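Local coordinates for erythrocyte membrane protein 1 (Plasmodium falciparum, PDB 2XU0) that probably binds host-cell surface receptors as an adhesin of infected red cells, here represented by its N-terminal segment and first Duffy-binding-like domain, at residues 122-134 with 389-401. The protein carries 10 engineered substitutions. Numbering follows the deposited sequence. Where two conformers were deposited one is given.
Sequences ENNANGAACAPPR and EEFYKQNLKYSME. Engineered in segment 122-134: Ala125 (natural residue Ser), Ala128 (natural residue Thr). With PRO (proline), chain B.
Lys393 O takes two backbone hydrogen bonds, one of them from outside its own helix. Lys397 N closes the ordinary helical turn, while the backbone N of Ala128, an engineered residue, approaches the opposite face of the carbonyl plane at 2.8 Å from Lys393 O. The Ala128 bond is nearly straight at its hydrogen (170°), although the donor stands well above the plane. It ties a loop of the Duffy-binding region to helix 371-407 of the C-terminal subdomain, far apart in sequence. Gly127 CA rests 3.5 Å from Leu396 CB, a close fit that brings the loop backbone directly onto the helix. Farther along, Cys130, disulfide-bonded to Cys113, lays SG 3.8 Å from Gln394 CG; chi1 of -69° turns the sulfur against that chain. Lys397 runs past Ala128 with its methylenes, and its NZ shares a water with Gly127 O.

At the other end, loop and helix together hold a bound proline molecule. Asn126 N donates to proline OXT at 2.6 Å. Gly127 N donates to proline O at 2.8 Å. Leu396 CD2 packs on the pyrrolidine ring, and Met400 reaches both ring and proline O. Two successive amides thus grip the carboxylate and probably offset its charge.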
ATOM      1  N   GLU A 122       7.868   9.019  16.484  1.00 39.85           N
ATOM      2  CA  GLU A 122       7.969   9.895  17.653  1.00 39.16           C
ATOM      3  C   GLU A 122       8.103  11.327  17.198  1.00 42.28           C
ATOM      4  O   GLU A 122       8.565  11.579  16.086  1.00 41.15           O
ATOM      5  CB  GLU A 122       9.170   9.503  18.522  1.00 40.90           C
ATOM      6  CG  GLU A 122       9.083   8.145  19.230  1.00 49.22           C
ATOM      7  CD  GLU A 122       7.847   7.808  20.050  1.00 70.87           C
ATOM      8  OE1 GLU A 122       7.197   8.732  20.599  1.00 50.16           O
ATOM      9  OE2 GLU A 122       7.546   6.596  20.160  1.00 63.09           O
ATOM     10  N   ASN A 123       7.690  12.279  18.040  1.00 39.66           N
ATOM     11  CA  ASN A 123       7.816  13.707  17.724  1.00 39.01           C
ATOM     12  C   ASN A 123       9.280  14.122  17.630  1.00 41.93           C
ATOM     13  O   ASN A 123       9.579  15.024  16.861  1.00 43.33           O
ATOM     14  CB  ASN A 123       7.108  14.570  18.781  1.00 39.40           C
ATOM     15  CG  ASN A 123       5.601  14.488  18.763  1.00 53.50           C
ATOM     16  OD1 ASN A 123       4.956  14.382  19.805  1.00 56.12           O
ATOM     17  ND2 ASN A 123       4.995  14.552  17.589  1.00 45.34           N
ATOM     18  N   ASN A 124      10.192  13.435  18.349  1.00 37.66           N
ATOM     19  CA  ASN A 124      11.631  13.760  18.337  1.00 38.81           C
ATOM     20  C   ASN A 124      12.414  13.206  17.129  1.00 42.95           C
ATOM     21  O   ASN A 124      13.654  13.251  17.119  1.00 43.58           O
ATOM     22  CB  ASN A 124      12.302  13.388  19.677  1.00 39.57           C
ATOM     23  CG  ASN A 124      12.248  11.912  20.040  1.00 62.62           C
ATOM     24  OD1 ASN A 124      11.965  11.031  19.220  1.00 53.79           O
ATOM     25  ND2 ASN A 124      12.534  11.605  21.288  1.00 52.34           N
ATOM     26  N   ALA A 125      11.693  12.664  16.134  1.00 36.83           N
ATOM     27  CA  ALA A 125      12.312  12.123  14.931  1.00 36.19           C
ATOM     28  C   ALA A 125      11.568  12.523  13.667  1.00 40.04           C
ATOM     29  O   ALA A 125      10.333  12.414  13.597  1.00 39.67           O
ATOM     30  CB  ALA A 125      12.447  10.602  15.031  1.00 36.98           C
ATOM     31  N   ASN A 126      12.324  12.991  12.655  1.00 36.43           N
ATOM     32  CA  ASN A 126      11.748  13.338  11.343  1.00 36.03           C
ATOM     33  C   ASN A 126      11.400  12.063  10.562  1.00 38.73           C
ATOM     34  O   ASN A 126      10.359  12.032   9.911  1.00 37.61           O
ATOM     35  CB  ASN A 126      12.671  14.248  10.535  1.00 35.79           C
ATOM     36  CG  ASN A 126      12.796  15.618  11.127  1.00 48.46           C
ATOM     37  OD1 ASN A 126      11.823  16.377  11.195  1.00 41.85           O
ATOM     38  ND2 ASN A 126      13.986  15.942  11.615  1.00 35.37           N
ATOM     39  N   GLY A 127      12.226  11.022  10.697  1.00 33.44           N
ATOM     40  CA  GLY A 127      12.000   9.727  10.055  1.00 32.87           C
ATOM     41  C   GLY A 127      10.695   9.116  10.519  1.00 37.52           C
ATOM     42  O   GLY A 127      10.443   9.049  11.728  1.00 37.02           O
ATOM     43  N   ALA A 128       9.829   8.709   9.567  1.00 33.37           N
ATOM     44  CA  ALA A 128       8.498   8.206   9.930  1.00 32.31           C
ATOM     45  C   ALA A 128       7.900   7.240   8.934  1.00 34.79           C
ATOM     46  O   ALA A 128       8.110   7.370   7.730  1.00 33.00           O
ATOM     47  CB  ALA A 128       7.542   9.384  10.125  1.00 32.75           C
ATOM     48  N   ALA A 129       7.110   6.293   9.434  1.00 32.00           N
ATOM     49  CA  ALA A 129       6.361   5.370   8.568  1.00 31.64           C
ATOM     50  C   ALA A 129       5.010   6.083   8.269  1.00 36.23           C
ATOM     51  O   ALA A 129       4.553   6.891   9.097  1.00 35.54           O
ATOM     52  CB  ALA A 129       6.124   4.055   9.289  1.00 31.98           C
ATOM     53  N   CYS A 130       4.432   5.867   7.061  1.00 33.89           N
ATOM     54  CA  CYS A 130       3.160   6.494   6.650  1.00 34.51           C
ATOM     55  C   CYS A 130       2.106   5.446   6.497  1.00 34.67           C
ATOM     56  O   CYS A 130       2.181   4.655   5.568  1.00 34.74           O
ATOM     57  CB  CYS A 130       3.310   7.327   5.368  1.00 35.49           C
ATOM     58  SG  CYS A 130       4.296   8.841   5.576  0.75 40.05           S
ATOM     59  N   ALA A 131       1.117   5.442   7.380  1.00 30.43           N
ATOM     60  CA  ALA A 131      -0.004   4.495   7.275  1.00 30.92           C
ATOM     61  C   ALA A 131      -0.857   4.950   6.100  1.00 33.57           C
ATOM     62  O   ALA A 131      -1.254   6.112   6.076  1.00 31.08           O
ATOM     63  CB  ALA A 131      -0.819   4.458   8.563  1.00 31.74           C
ATOM     64  N   PRO A 132      -1.023   4.099   5.054  1.00 30.43           N
ATOM     65  CA  PRO A 132      -1.820   4.518   3.891  1.00 29.44           C
ATOM     66  C   PRO A 132      -3.311   4.589   4.222  1.00 29.46           C
ATOM     67  O   PRO A 132      -3.764   3.908   5.143  1.00 28.11           O
ATOM     68  CB  PRO A 132      -1.522   3.437   2.845  1.00 30.62           C
ATOM     69  CG  PRO A 132      -1.142   2.260   3.599  1.00 35.17           C
ATOM     70  CD  PRO A 132      -0.614   2.686   4.941  1.00 30.99           C
ATOM     71  N   PRO A 133      -4.091   5.407   3.499  1.00 28.36           N
ATOM     72  CA  PRO A 133      -5.553   5.468   3.780  1.00 29.56           C
ATOM     73  C   PRO A 133      -6.261   4.110   3.731  1.00 31.99           C
ATOM     74  O   PRO A 133      -7.157   3.881   4.544  1.00 31.13           O
ATOM     75  CB  PRO A 133      -6.087   6.486   2.746  1.00 31.08           C
ATOM     76  CG  PRO A 133      -5.023   6.654   1.778  1.00 34.73           C
ATOM     77  CD  PRO A 133      -3.711   6.322   2.405  1.00 29.38           C
ATOM     78  N   ARG A 134      -5.751   3.135   2.893  1.00 29.34           N
ATOM     79  CA  ARG A 134      -6.308   1.783   2.865  1.00 28.77           C
ATOM     80  C   ARG A 134      -6.158   1.151   4.259  1.00 32.72           C
ATOM     81  O   ARG A 134      -7.070   0.491   4.721  1.00 31.67           O
ATOM     82  CB  ARG A 134      -5.658   0.923   1.749  1.00 29.20           C
ATOM     83  CG  ARG A 134      -6.264  -0.492   1.552  1.00 30.06           C
ATOM     84  CD  ARG A 134      -5.271  -1.520   0.987  1.00 35.81           C
ATOM     85  NE  ARG A 134      -3.910  -1.271   1.478  1.00 28.18           N
ATOM     86  CZ  ARG A 134      -3.445  -1.662   2.656  1.00 35.04           C
ATOM     87  NH1 ARG A 134      -4.186  -2.425   3.450  1.00 31.81           N
ATOM     88  NH2 ARG A 134      -2.234  -1.304   3.048  1.00 29.66           N
ATOM     89  N   GLU A 389       7.041  16.064   1.637  1.00 27.53           N
ATOM     90  CA  GLU A 389       7.382  15.904   3.046  1.00 27.55           C
ATOM     91  C   GLU A 389       7.234  14.445   3.471  1.00 30.28           C
ATOM     92  O   GLU A 389       8.146  13.896   4.080  1.00 28.84           O
ATOM     93  CB  GLU A 389       6.599  16.869   3.953  1.00 28.54           C
ATOM     94  CG  GLU A 389       6.823  16.630   5.435  1.00 37.12           C
ATOM     95  CD  GLU A 389       6.250  17.744   6.293  1.00 68.78           C
ATOM     96  OE1 GLU A 389       5.223  17.501   6.966  1.00 61.31           O
ATOM     97  OE2 GLU A 389       6.791  18.874   6.249  1.00 72.17           O
ATOM     98  N   GLU A 390       6.106  13.823   3.115  1.00 26.75           N
ATOM     99  CA  GLU A 390       5.837  12.406   3.348  1.00 26.44           C
ATOM    100  C   GLU A 390       6.960  11.553   2.793  1.00 27.43           C
ATOM    101  O   GLU A 390       7.339  10.567   3.422  1.00 25.35           O
ATOM    102  CB  GLU A 390       4.507  12.022   2.688  1.00 27.73           C
ATOM    103  CG  GLU A 390       3.299  12.590   3.420  1.00 31.04           C
ATOM    104  CD  GLU A 390       1.959  12.268   2.786  0.80 31.42           C
ATOM    105  OE1 GLU A 390       1.941  11.553   1.762  0.60 18.26           O
ATOM    106  OE2 GLU A 390       0.942  12.832   3.240  0.60 23.96           O
ATOM    107  N   PHE A 391       7.455  11.911   1.598  1.00 24.26           N
ATOM    108  CA  PHE A 391       8.545  11.247   0.908  1.00 23.34           C
ATOM    109  C   PHE A 391       9.853  11.313   1.719  1.00 27.20           C
ATOM    110  O   PHE A 391      10.469  10.269   1.966  1.00 26.74           O
ATOM    111  CB  PHE A 391       8.758  11.856  -0.507  1.00 25.70           C
ATOM    112  CG  PHE A 391      10.028  11.318  -1.125  1.00 27.38           C
ATOM    113  CD1 PHE A 391      10.078  10.014  -1.625  1.00 30.53           C
ATOM    114  CD2 PHE A 391      11.201  12.058  -1.092  1.00 28.64           C
ATOM    115  CE1 PHE A 391      11.276   9.478  -2.104  1.00 30.79           C
ATOM    116  CE2 PHE A 391      12.396  11.522  -1.572  1.00 31.58           C
ATOM    117  CZ  PHE A 391      12.423  10.233  -2.070  1.00 29.86           C
ATOM    118  N   TYR A 392      10.263  12.524   2.167  1.00 23.83           N
ATOM    119  CA  TYR A 392      11.513  12.659   2.949  1.00 24.50           C
ATOM    120  C   TYR A 392      11.420  11.899   4.266  1.00 28.75           C
ATOM    121  O   TYR A 392      12.406  11.287   4.680  1.00 28.47           O
ATOM    122  CB  TYR A 392      11.853  14.136   3.244  1.00 25.51           C
ATOM    123  CG  TYR A 392      12.336  14.953   2.063  1.00 27.74           C
ATOM    124  CD1 TYR A 392      13.316  14.460   1.204  1.00 29.12           C
ATOM    125  CD2 TYR A 392      11.962  16.291   1.919  1.00 28.36           C
ATOM    126  CE1 TYR A 392      13.863  15.252   0.193  1.00 29.39           C
ATOM    127  CE2 TYR A 392      12.469  17.079   0.885  1.00 29.33           C
ATOM    128  CZ  TYR A 392      13.414  16.554   0.023  1.00 34.70           C
ATOM    129  OH  TYR A 392      13.864  17.312  -1.017  1.00 34.01           O
ATOM    130  N   LYS A 393      10.223  11.884   4.889  1.00 24.91           N
ATOM    131  CA  LYS A 393      10.013  11.191   6.171  1.00 25.45           C
ATOM    132  C   LYS A 393      10.220   9.698   6.037  1.00 29.25           C
ATOM    133  O   LYS A 393      10.766   9.086   6.937  1.00 27.75           O
ATOM    134  CB  LYS A 393       8.621  11.454   6.714  1.00 27.46           C
ATOM    135  CG  LYS A 393       8.419  12.861   7.276  1.00 34.08           C
ATOM    136  CD  LYS A 393       7.027  12.959   7.771  1.00 34.20           C
ATOM    137  CE  LYS A 393       6.916  13.879   8.955  1.00 47.80           C
ATOM    138  NZ  LYS A 393       6.243  15.145   8.568  0.50 30.84           N
ATOM    139  N   GLN A 394       9.781   9.117   4.915  1.00 27.19           N
ATOM    140  CA  GLN A 394       9.901   7.675   4.648  1.00 26.38           C
ATOM    141  C   GLN A 394      11.300   7.316   4.192  1.00 29.48           C
ATOM    142  O   GLN A 394      11.811   6.239   4.480  1.00 29.58           O
ATOM    143  CB  GLN A 394       8.847   7.249   3.644  1.00 27.07           C
ATOM    144  CG  GLN A 394       7.476   7.254   4.277  1.00 27.63           C
ATOM    145  CD  GLN A 394       6.422   7.051   3.227  1.00 39.30           C
ATOM    146  OE1 GLN A 394       6.164   7.920   2.381  1.00 36.74           O
ATOM    147  NE2 GLN A 394       5.859   5.876   3.225  1.00 27.30           N
ATOM    148  N   ASN A 395      11.946   8.266   3.540  1.00 28.36           N
ATOM    149  CA  ASN A 395      13.314   8.197   3.068  1.00 28.77           C
ATOM    150  C   ASN A 395      14.214   8.033   4.285  1.00 31.95           C
ATOM    151  O   ASN A 395      15.098   7.176   4.295  1.00 31.60           O
ATOM    152  CB  ASN A 395      13.632   9.504   2.328  1.00 34.32           C
ATOM    153  CG  ASN A 395      14.951   9.574   1.641  1.00 58.29           C
ATOM    154  OD1 ASN A 395      16.007   9.235   2.185  1.00 55.21           O
ATOM    155  ND2 ASN A 395      14.918  10.095   0.442  1.00 53.45           N
ATOM    156  N   LEU A 396      13.971   8.834   5.323  1.00 29.28           N
ATOM    157  CA  LEU A 396      14.709   8.765   6.580  1.00 28.41           C
ATOM    158  C   LEU A 396      14.414   7.449   7.320  1.00 30.53           C
ATOM    159  O   LEU A 396      15.341   6.814   7.829  1.00 31.40           O
ATOM    160  CB  LEU A 396      14.365   9.973   7.490  1.00 28.16           C
ATOM    161  CG  LEU A 396      14.911  11.317   7.055  1.00 34.28           C
ATOM    162  CD1 LEU A 396      14.186  12.443   7.751  1.00 35.47           C
ATOM    163  CD2 LEU A 396      16.385  11.429   7.361  1.00 37.11           C
ATOM    164  N   LYS A 397      13.145   7.051   7.384  1.00 25.71           N
ATOM    165  CA  LYS A 397      12.750   5.822   8.060  1.00 25.97           C
ATOM    166  C   LYS A 397      13.431   4.615   7.430  1.00 30.65           C
ATOM    167  O   LYS A 397      13.780   3.693   8.156  1.00 32.73           O
ATOM    168  CB  LYS A 397      11.211   5.636   8.061  1.00 28.73           C
ATOM    169  CG  LYS A 397      10.714   4.485   8.996  1.00 31.74           C
ATOM    170  CD  LYS A 397      11.054   4.789  10.435  1.00 38.56           C
ATOM    171  CE  LYS A 397      10.414   3.900  11.457  1.00 58.44           C
ATOM    172  NZ  LYS A 397      10.805   4.344  12.821  1.00 61.99           N
ATOM    173  N   TYR A 398      13.576   4.604   6.087  1.00 27.08           N
ATOM    174  CA  TYR A 398      14.234   3.542   5.338  1.00 27.79           C
ATOM    175  C   TYR A 398      15.682   3.408   5.809  1.00 34.28           C
ATOM    176  O   TYR A 398      16.118   2.311   6.174  1.00 32.35           O
ATOM    177  CB  TYR A 398      14.163   3.770   3.808  1.00 27.73           C
ATOM    178  CG  TYR A 398      14.767   2.617   3.036  1.00 29.43           C
ATOM    179  CD1 TYR A 398      14.037   1.457   2.800  1.00 31.29           C
ATOM    180  CD2 TYR A 398      16.124   2.607   2.702  1.00 29.52           C
ATOM    181  CE1 TYR A 398      14.613   0.351   2.172  1.00 33.41           C
ATOM    182  CE2 TYR A 398      16.700   1.519   2.037  1.00 29.74           C
ATOM    183  CZ  TYR A 398      15.945   0.385   1.791  1.00 37.11           C
ATOM    184  OH  TYR A 398      16.495  -0.714   1.169  1.00 34.57           O
ATOM    185  N   SER A 399      16.417   4.529   5.815  1.00 32.16           N
ATOM    186  CA  SER A 399      17.799   4.564   6.285  1.00 31.91           C
ATOM    187  C   SER A 399      17.897   4.001   7.732  1.00 33.41           C
ATOM    188  O   SER A 399      18.735   3.150   8.005  1.00 33.91           O
ATOM    189  CB  SER A 399      18.314   5.999   6.212  1.00 36.05           C
ATOM    190  OG  SER A 399      19.636   6.082   6.713  1.00 47.45           O
ATOM    191  N   MET A 400      16.996   4.433   8.618  1.00 29.29           N
ATOM    192  CA  MET A 400      16.905   4.002  10.006  1.00 30.53           C
ATOM    193  C   MET A 400      16.655   2.492  10.136  1.00 38.80           C
ATOM    194  O   MET A 400      17.297   1.872  10.966  1.00 38.33           O
ATOM    195  CB  MET A 400      15.817   4.784  10.740  1.00 33.01           C
ATOM    196  CG  MET A 400      16.199   6.241  10.987  1.00 37.14           C
ATOM    197  SD  MET A 400      14.766   7.253  11.395  1.00 40.41           S
ATOM    198  CE  MET A 400      14.476   6.735  13.094  1.00 37.09           C
ATOM    199  N   GLU A 401      15.740   1.903   9.300  1.00 36.25           N
ATOM    200  CA  GLU A 401      15.462   0.458   9.303  1.00 35.43           C
ATOM    201  C   GLU A 401      16.695  -0.327   8.862  1.00 39.91           C
ATOM    202  O   GLU A 401      17.028  -1.323   9.492  1.00 39.91           O
ATOM    203  CB  GLU A 401      14.203   0.100   8.461  1.00 35.71           C
ATOM    204  CG  GLU A 401      12.911   0.666   9.034  1.00 34.08           C
ATOM    205  CD  GLU A 401      12.594   0.196  10.446  1.00 51.81           C
ATOM    206  OE1 GLU A 401      11.992  -0.889  10.590  1.00 48.09           O
ATOM    207  OE2 GLU A 401      12.962   0.899  11.412  1.00 49.60           O
TER
HETATM  208  N   PRO B1493      17.124  10.079  13.007  1.00 41.47           N
HETATM  209  CA  PRO B1493      16.859  11.457  12.557  1.00 39.80           C
HETATM  210  C   PRO B1493      15.361  11.718  12.388  1.00 34.08           C
HETATM  211  O   PRO B1493      14.612  10.741  12.097  1.00 34.51           O
HETATM  212  CB  PRO B1493      17.607  11.548  11.207  1.00 41.76           C
HETATM  213  CG  PRO B1493      17.805  10.117  10.754  1.00 46.32           C
HETATM  214  CD  PRO B1493      17.912   9.306  12.018  1.00 42.94           C
HETATM  215  OXT PRO B1493      14.944  12.897  12.496  1.00 46.24           O
HETATM  216  O   HOH W   1      11.198   7.395  13.591  1.00 48.46           O